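Local coordinates for protein cephalosporin acylase (Bacillus halodurans, PDB 2NLZ) that is a probable cephalosporin acylase of the gamma-glutamyltranspeptidase family, an Ntn-type amide hydrolase whose natural substrate is not settled, at residues D[292-302]-D[489-498]; D[465-473]-D[480-488]. The protein carries 1 engineered substitution. All coordinates share one frame; numbering follows the deposited sequence.

Contact 1 of 2, residues D[292-302]-D[489-498]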
loop_
_atom_site.group_PDB
_atom_site.type_symbol
_atom_site.label_atom_id
_atom_site.label_comp_id
_atom_site.label_asym_id
_atom_site.label_seq_id
_atom_site.Cartn_x
_atom_site.Cartn_y
_atom_site.Cartn_z
ATOM N N ASP D 292 -0.687 1.201 -16.556
ATOM C CA ASP D 292 -1.718 1.262 -15.520
ATOM C C ASP D 292 -2.773 2.343 -15.761
ATOM O O ASP D 292 -2.945 3.239 -14.941
ATOM C CB ASP D 292 -1.075 1.411 -14.135
ATOM C CG ASP D 292 -0.304 0.159 -13.705
ATOM O OD1 ASP D 292 -0.950 -0.882 -13.410
ATOM O OD2 ASP D 292 0.949 0.222 -13.651
ATOM N N THR D 293 -3.458 2.255 -16.901
ATOM C CA THR D 293 -4.653 3.059 -17.188
ATOM C C THR D 293 -5.849 2.126 -17.396
ATOM O O THR D 293 -5.690 0.952 -17.756
ATOM C CB THR D 293 -4.506 3.978 -18.448
ATOM O OG1 THR D 293 -4.582 3.197 -19.648
ATOM C CG2 THR D 293 -3.199 4.753 -18.437
ATOM N N VAL D 294 -7.047 2.654 -17.177
ATOM C CA VAL D 294 -8.264 1.894 -17.420
ATOM C C VAL D 294 -8.379 1.556 -18.914
ATOM O O VAL D 294 -8.822 0.470 -19.282
ATOM C CB VAL D 294 -9.516 2.654 -16.898
ATOM C CG1 VAL D 294 -9.562 4.106 -17.423
ATOM C CG2 VAL D 294 -10.798 1.901 -17.234
ATOM N N ASP D 295 -7.941 2.491 -19.757
ATOM C CA ASP D 295 -7.951 2.330 -21.203
ATOM C C ASP D 295 -7.194 1.060 -21.600
ATOM O O ASP D 295 -7.738 0.191 -22.309
ATOM C CB ASP D 295 -7.318 3.565 -21.855
ATOM C CG ASP D 295 -7.136 3.408 -23.351
ATOM O OD1 ASP D 295 -8.146 3.493 -24.085
ATOM O OD2 ASP D 295 -5.979 3.206 -23.782
ATOM N N THR D 296 -5.955 0.962 -21.110
ATOM C CA THR D 296 -5.047 -0.135 -21.438
ATOM C C THR D 296 -5.620 -1.484 -21.053
ATOM O O THR D 296 -5.706 -2.364 -21.909
ATOM C CB THR D 296 -3.673 0.037 -20.783
ATOM O OG1 THR D 296 -3.137 1.313 -21.140
ATOM C CG2 THR D 296 -2.723 -1.033 -21.265
ATOM N N TYR D 297 -6.028 -1.640 -19.790
ATOM C CA TYR D 297 -6.615 -2.906 -19.328
ATOM C C TYR D 297 -7.864 -3.261 -20.121
ATOM O O TYR D 297 -8.062 -4.418 -20.468
ATOM C CB TYR D 297 -6.916 -2.905 -17.822
ATOM C CG TYR D 297 -5.682 -2.999 -16.945
ATOM C CD1 TYR D 297 -4.990 -4.212 -16.795
ATOM C CD2 TYR D 297 -5.207 -1.881 -16.250
ATOM C CE1 TYR D 297 -3.839 -4.302 -15.989
ATOM C CE2 TYR D 297 -4.067 -1.959 -15.441
ATOM C CZ TYR D 297 -3.387 -3.171 -15.311
ATOM O OH TYR D 297 -2.264 -3.239 -14.502
ATOM N N HIS D 298 -8.681 -2.259 -20.437
ATOM C CA HIS D 298 -9.898 -2.488 -21.218
ATOM C C HIS D 298 -9.598 -3.120 -22.567
ATOM O O HIS D 298 -10.135 -4.188 -22.890
ATOM C CB HIS D 298 -10.681 -1.192 -21.414
ATOM C CG HIS D 298 -11.973 -1.371 -22.154
ATOM N ND1 HIS D 298 -13.037 -2.079 -21.638
ATOM C CD2 HIS D 298 -12.377 -0.911 -23.362
ATOM C CE1 HIS D 298 -14.040 -2.056 -22.498
ATOM N NE2 HIS D 298 -13.663 -1.358 -23.556
ATOM N N LYS D 299 -8.730 -2.466 -23.341
ATOM C CA LYS D 299 -8.342 -2.984 -24.652
ATOM C C LYS D 299 -7.690 -4.374 -24.545
ATOM O O LYS D 299 -8.037 -5.272 -25.318
ATOM C CB LYS D 299 -7.452 -1.985 -25.392
ATOM C CG LYS D 299 -8.178 -0.714 -25.814
ATOM C CD LYS D 299 -7.190 0.403 -26.134
ATOM C CE LYS D 299 -7.898 1.655 -26.609
ATOM N NZ LYS D 299 -6.923 2.763 -26.777
ATOM N N GLN D 300 -6.781 -4.552 -23.578
ATOM C CA GLN D 300 -6.212 -5.870 -23.287
ATOM C C GLN D 300 -7.331 -6.890 -23.172
ATOM O O GLN D 300 -7.427 -7.791 -24.001
ATOM C CB GLN D 300 -5.412 -5.875 -21.975
ATOM C CG GLN D 300 -4.033 -5.260 -22.041
ATOM C CD GLN D 300 -3.248 -5.410 -20.740
ATOM O OE1 GLN D 300 -3.745 -5.086 -19.672
ATOM N NE2 GLN D 300 -2.010 -5.887 -20.836
ATOM N N ILE D 301 -8.181 -6.714 -22.156
ATOM C CA ILE D 301 -9.272 -7.648 -21.812
ATOM C C ILE D 301 -10.255 -7.890 -22.973
ATOM O O ILE D 301 -10.644 -9.031 -23.238
ATOM C CB ILE D 301 -10.036 -7.188 -20.519
ATOM C CG1 ILE D 301 -9.122 -7.251 -19.298
ATOM C CG2 ILE D 301 -11.259 -8.044 -20.238
ATOM C CD1 ILE D 301 -9.565 -6.363 -18.146
ATOM N N GLU D 302 -10.629 -6.828 -23.683
ATOM C CA GLU D 302 -11.539 -6.981 -24.818
ATOM C C GLU D 302 -10.953 -7.788 -25.972
ATOM O O GLU D 302 -11.615 -8.690 -26.486
ATOM C CB GLU D 302 -12.033 -5.626 -25.305
ATOM C CG GLU D 302 -12.869 -4.871 -24.283
ATOM C CD GLU D 302 -14.225 -5.506 -24.007
ATOM O OE1 GLU D 302 -14.294 -6.545 -23.307
ATOM O OE2 GLU D 302 -15.232 -4.936 -24.478
ATOM N N ILE D 489 -8.868 1.427 -10.861
ATOM C CA ILE D 489 -8.958 0.915 -12.231
ATOM C C ILE D 489 -9.979 -0.212 -12.342
ATOM O O ILE D 489 -10.801 -0.238 -13.270
ATOM C CB ILE D 489 -7.578 0.473 -12.770
ATOM C CG1 ILE D 489 -6.724 1.716 -13.055
ATOM C CG2 ILE D 489 -7.737 -0.378 -14.036
ATOM C CD1 ILE D 489 -5.243 1.455 -13.212
ATOM N N ALA D 490 -9.941 -1.120 -11.374
ATOM C CA ALA D 490 -10.914 -2.197 -11.290
ATOM C C ALA D 490 -12.329 -1.653 -11.326
ATOM O O ALA D 490 -13.148 -2.083 -12.146
ATOM C CB ALA D 490 -10.706 -2.993 -10.033
ATOM N N GLN D 491 -12.610 -0.695 -10.447
ATOM C CA GLN D 491 -13.949 -0.122 -10.366
ATOM C C GLN D 491 -14.340 0.735 -11.579
ATOM O O GLN D 491 -15.520 0.829 -11.915
ATOM C CB GLN D 491 -14.116 0.628 -9.057
ATOM C CG GLN D 491 -14.401 -0.304 -7.910
ATOM C CD GLN D 491 -14.217 0.367 -6.574
ATOM O OE1 GLN D 491 -13.613 1.438 -6.482
ATOM N NE2 GLN D 491 -14.734 -0.258 -5.521
ATOM N N ALA D 492 -13.352 1.329 -12.241
ATOM C CA ALA D 492 -13.602 2.034 -13.485
ATOM C C ALA D 492 -13.972 1.043 -14.598
ATOM O O ALA D 492 -14.777 1.358 -15.482
ATOM C CB ALA D 492 -12.401 2.888 -13.871
ATOM N N LEU D 493 -13.405 -0.161 -14.531
ATOM C CA LEU D 493 -13.741 -1.233 -15.471
ATOM C C LEU D 493 -15.161 -1.739 -15.271
ATOM O O LEU D 493 -15.811 -2.155 -16.229
ATOM C CB LEU D 493 -12.765 -2.396 -15.339
ATOM C CG LEU D 493 -11.369 -2.139 -15.890
ATOM C CD1 LEU D 493 -10.442 -3.266 -15.492
ATOM C CD2 LEU D 493 -11.417 -1.981 -17.396
ATOM N N VAL D 494 -15.632 -1.698 -14.028
ATOM C CA VAL D 494 -16.996 -2.129 -13.690
ATOM C C VAL D 494 -18.050 -1.160 -14.249
ATOM O O VAL D 494 -19.107 -1.585 -14.745
ATOM C CB VAL D 494 -17.185 -2.295 -12.156
ATOM C CG1 VAL D 494 -18.591 -2.786 -11.825
ATOM C CG2 VAL D 494 -16.164 -3.254 -11.603
ATOM N N ARG D 495 -17.740 0.135 -14.179
ATOM C CA ARG D 495 -18.589 1.169 -14.744
ATOM C C ARG D 495 -18.649 1.039 -16.262
ATOM O O ARG D 495 -19.626 1.448 -16.878
ATOM C CB ARG D 495 -18.093 2.556 -14.336
ATOM C CG ARG D 495 -18.505 2.964 -12.935
ATOM C CD ARG D 495 -18.078 4.382 -12.619
ATOM N NE ARG D 495 -16.878 4.437 -11.785
ATOM C CZ ARG D 495 -15.671 4.799 -12.212
ATOM N NH1 ARG D 495 -15.477 5.138 -13.484
ATOM N NH2 ARG D 495 -14.657 4.816 -11.353
ATOM N N ARG D 496 -17.611 0.449 -16.854
ATOM C CA ARG D 496 -17.589 0.161 -18.290
ATOM C C ARG D 496 -18.188 -1.210 -18.616
ATOM O O ARG D 496 -18.110 -1.683 -19.751
ATOM C CB ARG D 496 -16.175 0.290 -18.854
ATOM C CG ARG D 496 -15.704 1.729 -18.957
ATOM C CD ARG D 496 -14.227 1.781 -19.263
ATOM N NE ARG D 496 -13.939 1.697 -20.692
ATOM C CZ ARG D 496 -13.279 2.628 -21.376
ATOM N NH1 ARG D 496 -12.833 3.720 -20.759
ATOM N NH2 ARG D 496 -13.053 2.467 -22.675
ATOM N N GLY D 497 -18.786 -1.851 -17.618
ATOM C CA GLY D 497 -19.596 -3.037 -17.878
ATOM C C GLY D 497 -19.012 -4.374 -17.474
ATOM O O GLY D 497 -19.736 -5.374 -17.426
ATOM N N HIS D 498 -17.712 -4.395 -17.183
ATOM C CA HIS D 498 -17.028 -5.630 -16.803
ATOM C C HIS D 498 -17.499 -6.145 -15.453
ATOM O O HIS D 498 -17.575 -5.385 -14.483
ATOM C CB HIS D 498 -15.515 -5.416 -16.746
ATOM C CG HIS D 498 -14.889 -5.126 -18.074
ATOM N ND1 HIS D 498 -14.543 -6.117 -18.966
ATOM C CD2 HIS D 498 -14.529 -3.959 -18.652
ATOM C CE1 HIS D 498 -13.999 -5.571 -20.039
ATOM N NE2 HIS D 498 -13.980 -4.262 -19.874
#
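Val294, Ile489 and Arg496 have the most surface buried where helix 294-302 packs on helix 489-495 and the turn that ends it. These helix segments cross at -59°, with their axes 9.8 Å apart at the closest point. Val294 stands in the first turn of its helix, right after Thr293 at the N-cap position. Its CG2 is anti to the backbone N and meets Ala492 CB at 3.9 Å. The same methyl also touches Leu493 CD2 and Arg496 CD. Ile489 splits its work between two branches. Its CG2 lies 3.7 Å from Tyr297 CD2, and its CD1 rests against the carbonyl of Asp292. The Tyr297 hydroxyl donates to Asp292 OD1 from above the carboxylate plane. Between these points Leu493 is a knob in a hole made by Val294, Tyr297, His298 and Ile301.

The second helix ends in a Schellman motif, with Gly497 at positive phi. Arg496 extends from this end back across the first helix. A bend at chi3 (86°) lays NE over the centre of one face of the His298 ring, 3.9 Å above its plane. Glu302 CG lies on the opposite face. Arg496 NE also makes a weak hydrogen bond to Glu343 O. His298 NE2 makes a weak hydrogen bond to Gly342 O. An alanine in place of His298 removes the ring between Arg496 and Glu302 CG, so Arg496 would probably be freer to turn and His498 NE2 left without this mate. The two histidines meet rim to rim, their planes 79° apart. His298 ND1 and His498 NE2 share a hydrogen bond of 3.0 Å.

Contact 2 of 2, residues D[465-473]-D[480-488]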
loop_
_atom_site.group_PDB
_atom_site.type_symbol
_atom_site.label_atom_id
_atom_site.label_comp_id
_atom_site.label_asym_id
_atom_site.label_seq_id
_atom_site.Cartn_x
_atom_site.Cartn_y
_atom_site.Cartn_z
ATOM N N ALA D 465 7.894 -7.840 -14.803
ATOM C CA ALA D 465 6.819 -8.274 -15.704
ATOM C C ALA D 465 6.006 -9.372 -15.050
ATOM O O ALA D 465 4.789 -9.439 -15.221
ATOM C CB ALA D 465 7.371 -8.746 -17.032
ATOM N N LEU D 466 6.703 -10.215 -14.297
ATOM C CA LEU D 466 6.098 -11.304 -13.541
ATOM C C LEU D 466 5.442 -10.835 -12.231
ATOM O O LEU D 466 4.392 -11.341 -11.857
ATOM C CB LEU D 466 7.162 -12.360 -13.250
ATOM C CG LEU D 466 7.262 -13.587 -14.151
ATOM C CD1 LEU D 466 6.569 -13.397 -15.462
ATOM C CD2 LEU D 466 8.699 -13.910 -14.354
ATOM N N ASP D 467 6.075 -9.881 -11.546
ATOM C CA ASP D 467 5.531 -9.271 -10.320
ATOM C C ASP D 467 4.188 -8.584 -10.531
ATOM O O ASP D 467 3.341 -8.616 -9.639
ATOM C CB ASP D 467 6.500 -8.221 -9.758
ATOM C CG ASP D 467 7.783 -8.825 -9.225
ATOM O OD1 ASP D 467 7.767 -10.015 -8.833
ATOM O OD2 ASP D 467 8.805 -8.102 -9.200
ATOM N N ALA D 468 4.030 -7.951 -11.702
ATOM C CA ALA D 468 2.855 -7.156 -12.070
ATOM C C ALA D 468 1.528 -7.882 -11.817
ATOM O O ALA D 468 1.406 -9.078 -12.110
ATOM C CB ALA D 468 2.955 -6.725 -13.523
ATOM N N PRO D 469 0.540 -7.157 -11.251
ATOM C CA PRO D 469 -0.784 -7.708 -10.943
ATOM C C PRO D 469 -1.473 -8.204 -12.199
ATOM O O PRO D 469 -1.255 -7.647 -13.278
ATOM C CB PRO D 469 -1.543 -6.514 -10.361
ATOM C CG PRO D 469 -0.778 -5.297 -10.830
ATOM C CD PRO D 469 0.646 -5.738 -10.864
ATOM N N ARG D 470 -2.286 -9.243 -12.058
ATOM C CA ARG D 470 -2.829 -9.932 -13.216
ATOM C C ARG D 470 -4.336 -9.972 -13.247
ATOM O O ARG D 470 -4.992 -10.028 -12.216
ATOM C CB ARG D 470 -2.274 -11.352 -13.309
ATOM C CG ARG D 470 -0.799 -11.407 -13.704
ATOM C CD ARG D 470 -0.241 -12.801 -13.536
ATOM N NE ARG D 470 1.216 -12.812 -13.510
ATOM C CZ ARG D 470 1.954 -13.810 -13.020
ATOM N NH1 ARG D 470 1.363 -14.886 -12.506
ATOM N NH2 ARG D 470 3.288 -13.729 -13.036
ATOM N N TRP D 471 -4.876 -9.937 -14.455
ATOM C CA TRP D 471 -6.288 -10.160 -14.675
ATOM C C TRP D 471 -6.462 -11.441 -15.477
ATOM O O TRP D 471 -5.527 -11.878 -16.160
ATOM C CB TRP D 471 -6.893 -8.986 -15.444
ATOM C CG TRP D 471 -6.165 -8.703 -16.710
ATOM C CD1 TRP D 471 -5.157 -7.794 -16.894
ATOM C CD2 TRP D 471 -6.367 -9.345 -17.977
ATOM N NE1 TRP D 471 -4.725 -7.833 -18.196
ATOM C CE2 TRP D 471 -5.451 -8.778 -18.878
ATOM C CE3 TRP D 471 -7.234 -10.342 -18.431
ATOM C CZ2 TRP D 471 -5.375 -9.179 -20.206
ATOM C CZ3 TRP D 471 -7.152 -10.745 -19.755
ATOM C CH2 TRP D 471 -6.234 -10.165 -20.625
ATOM N N GLN D 472 -7.651 -12.041 -15.390
ATOM C CA GLN D 472 -8.028 -13.116 -16.305
ATOM C C GLN D 472 -9.523 -13.213 -16.555
ATOM O O GLN D 472 -10.318 -13.188 -15.620
ATOM C CB GLN D 472 -7.453 -14.470 -15.882
ATOM C CG GLN D 472 -8.080 -15.138 -14.688
ATOM C CD GLN D 472 -7.642 -16.582 -14.581
ATOM O OE1 GLN D 472 -7.693 -17.332 -15.561
ATOM N NE2 GLN D 472 -7.194 -16.978 -13.397
ATOM N N TRP D 473 -9.889 -13.313 -17.831
ATOM C CA TRP D 473 -11.283 -13.474 -18.249
ATOM C C TRP D 473 -11.726 -14.935 -18.132
ATOM O O TRP D 473 -10.975 -15.838 -18.488
ATOM C CB TRP D 473 -11.442 -12.987 -19.692
ATOM C CG TRP D 473 -12.681 -13.449 -20.354
ATOM C CD1 TRP D 473 -13.908 -12.884 -20.263
ATOM C CD2 TRP D 473 -12.817 -14.578 -21.210
ATOM N NE1 TRP D 473 -14.811 -13.585 -21.016
ATOM C CE2 TRP D 473 -14.165 -14.636 -21.607
ATOM C CE3 TRP D 473 -11.932 -15.550 -21.675
ATOM C CZ2 TRP D 473 -14.652 -15.630 -22.452
ATOM C CZ3 TRP D 473 -12.417 -16.537 -22.519
ATOM C CH2 TRP D 473 -13.766 -16.569 -22.897
ATOM N N GLN D 480 -11.688 -12.048 -13.533
ATOM C CA GLN D 480 -11.055 -12.119 -12.220
ATOM C C GLN D 480 -9.789 -11.273 -12.181
ATOM O O GLN D 480 -9.011 -11.290 -13.142
ATOM C CB GLN D 480 -10.687 -13.558 -11.905
ATOM C CG GLN D 480 -11.857 -14.514 -12.030
ATOM C CD GLN D 480 -11.534 -15.918 -11.562
ATOM O OE1 GLN D 480 -12.370 -16.587 -10.964
ATOM N NE2 GLN D 480 -10.323 -16.371 -11.837
ATOM N N VAL D 481 -9.585 -10.526 -11.086
ATOM C CA VAL D 481 -8.318 -9.794 -10.871
ATOM C C VAL D 481 -7.661 -10.123 -9.526
ATOM O O VAL D 481 -8.302 -10.670 -8.624
ATOM C CB VAL D 481 -8.469 -8.251 -11.018
ATOM C CG1 VAL D 481 -9.016 -7.887 -12.401
ATOM C CG2 VAL D 481 -9.342 -7.651 -9.886
ATOM N N GLU D 482 -6.379 -9.786 -9.406
ATOM C CA GLU D 482 -5.602 -10.056 -8.194
ATOM C C GLU D 482 -5.837 -9.027 -7.098
ATOM O O GLU D 482 -6.172 -7.879 -7.390
ATOM C CB GLU D 482 -4.114 -10.100 -8.535
ATOM C CG GLU D 482 -3.668 -11.419 -9.133
ATOM C CD GLU D 482 -2.164 -11.557 -9.221
ATOM O OE1 GLU D 482 -1.585 -12.267 -8.359
ATOM O OE2 GLU D 482 -1.571 -10.955 -10.145
ATOM N N PRO D 483 -5.644 -9.426 -5.827
ATOM C CA PRO D 483 -5.778 -8.503 -4.692
ATOM C C PRO D 483 -4.959 -7.228 -4.871
ATOM O O PRO D 483 -5.293 -6.183 -4.303
ATOM C CB PRO D 483 -5.201 -9.307 -3.529
ATOM C CG PRO D 483 -5.424 -10.707 -3.894
ATOM C CD PRO D 483 -5.293 -10.786 -5.378
ATOM N N THR D 484 -3.902 -7.336 -5.673
ATOM C CA THR D 484 -2.948 -6.264 -5.894
ATOM C C THR D 484 -3.260 -5.508 -7.195
ATOM O O THR D 484 -2.573 -4.547 -7.540
ATOM C CB THR D 484 -1.500 -6.824 -5.855
ATOM O OG1 THR D 484 -0.568 -5.818 -6.262
ATOM C CG2 THR D 484 -1.367 -8.048 -6.766
ATOM N N PHE D 485 -4.306 -5.933 -7.903
ATOM C CA PHE D 485 -4.827 -5.162 -9.036
ATOM C C PHE D 485 -5.382 -3.837 -8.522
ATOM O O PHE D 485 -6.214 -3.829 -7.611
ATOM C CB PHE D 485 -5.932 -5.927 -9.759
ATOM C CG PHE D 485 -6.282 -5.361 -11.100
ATOM C CD1 PHE D 485 -7.249 -4.368 -11.226
ATOM C CD2 PHE D 485 -5.656 -5.831 -12.244
ATOM C CE1 PHE D 485 -7.575 -3.835 -12.477
ATOM C CE2 PHE D 485 -5.975 -5.311 -13.493
ATOM C CZ PHE D 485 -6.935 -4.305 -13.607
ATOM N N PRO D 486 -4.912 -2.717 -9.096
ATOM C CA PRO D 486 -5.293 -1.386 -8.647
ATOM C C PRO D 486 -6.822 -1.167 -8.634
ATOM O O PRO D 486 -7.507 -1.356 -9.657
ATOM C CB PRO D 486 -4.572 -0.459 -9.634
ATOM C CG PRO D 486 -4.204 -1.320 -10.789
ATOM C CD PRO D 486 -3.978 -2.670 -10.229
ATOM N N VAL D 487 -7.325 -0.781 -7.459
ATOM C CA VAL D 487 -8.757 -0.795 -7.145
ATOM C C VAL D 487 -9.539 0.270 -7.901
ATOM O O VAL D 487 -10.650 0.005 -8.365
ATOM C CB VAL D 487 -9.000 -0.667 -5.613
ATOM C CG1 VAL D 487 -10.487 -0.656 -5.282
ATOM C CG2 VAL D 487 -8.304 -1.798 -4.852
ATOM N N ASP D 488 -8.963 1.460 -8.039
ATOM C CA ASP D 488 -9.606 2.518 -8.812
ATOM C C ASP D 488 -9.874 2.063 -10.251
ATOM O O ASP D 488 -10.971 2.280 -10.778
ATOM C CB ASP D 488 -8.767 3.798 -8.808
ATOM C CG ASP D 488 -9.346 4.863 -9.715
ATOM O OD1 ASP D 488 -8.646 5.269 -10.668
ATOM O OD2 ASP D 488 -10.514 5.262 -9.495
#
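Trp471 and Val481 form an antiparallel non-hydrogen-bonded pair in a beta hairpin, strands 471-473 and 478-481. Gln472 and Gln480, next along, form the hydrogen-bonded pair. Gln472 N gives Gln480 O a bond of 2.7 Å, with an N-H...O angle of 163°. Gln480 N returns a bond to Gln472 O. Beyond the strands, Glu482 N donates to Arg470 O at 3.1 Å, almost in line with the carbonyl.

Arg470 and Glu482 run side by side and point the same way. Glu482 OE2 receives a weak hydrogen bond from Arg470 N at 2.7 Å. The carboxylate's stronger partner is Arg531, which makes a salt bridge to OE1. The Arg470 guanidinium is paired with Glu529 instead. Among the polar side chains, Gln472 and Gln480 also lie side by side, with their amide planes 80° apart and Gln480 NE2 3.8 Å from Gln472 CG.

The apolar contacts fall into two groups. Trp471 CB touches Val481 CG1 at 3.9 Å and packs near Phe485 CE2. Val481 CG1 sits over the centre of one face of the Phe485 ring, and Pro486 CD lies on the opposite face. Pro469 makes the other group. Its CB meets Thr484 CG2 at 3.9 Å, and its CG lies 4.2 Å from Pro486 CD. Here a type I turn, Glu482 to Phe485, brings the chain round to the start of helix 487-495.

The backbone bonds thus set the strand register. The buried Glu482 carboxylate faces Arg531, with Arg470 close by, so it is likely to stay ionised.

In the fold
From the N terminus, segment 292-302 comes first, at the start of helix 294-314. Contact 1 closes when the chain returns, after 186 intervening residues, on helix 487-495. Contact 2 is far more local. It closes a short hairpin between segments 465-473 and 480-488, and lies wholly within the long loop of contact 1. Segment 480-488 runs straight into 489-498, so helix 487-495 belongs to both. Their centres are about 12 Å apart. Tyr297 and Phe485 meet edge-to-face, and Trp471 NE1 probably bonds to Gln300 OE1. Strand 499-502 packs against Leu493 and Val481. Both contacts also reach the second subunit, another copy of this protein.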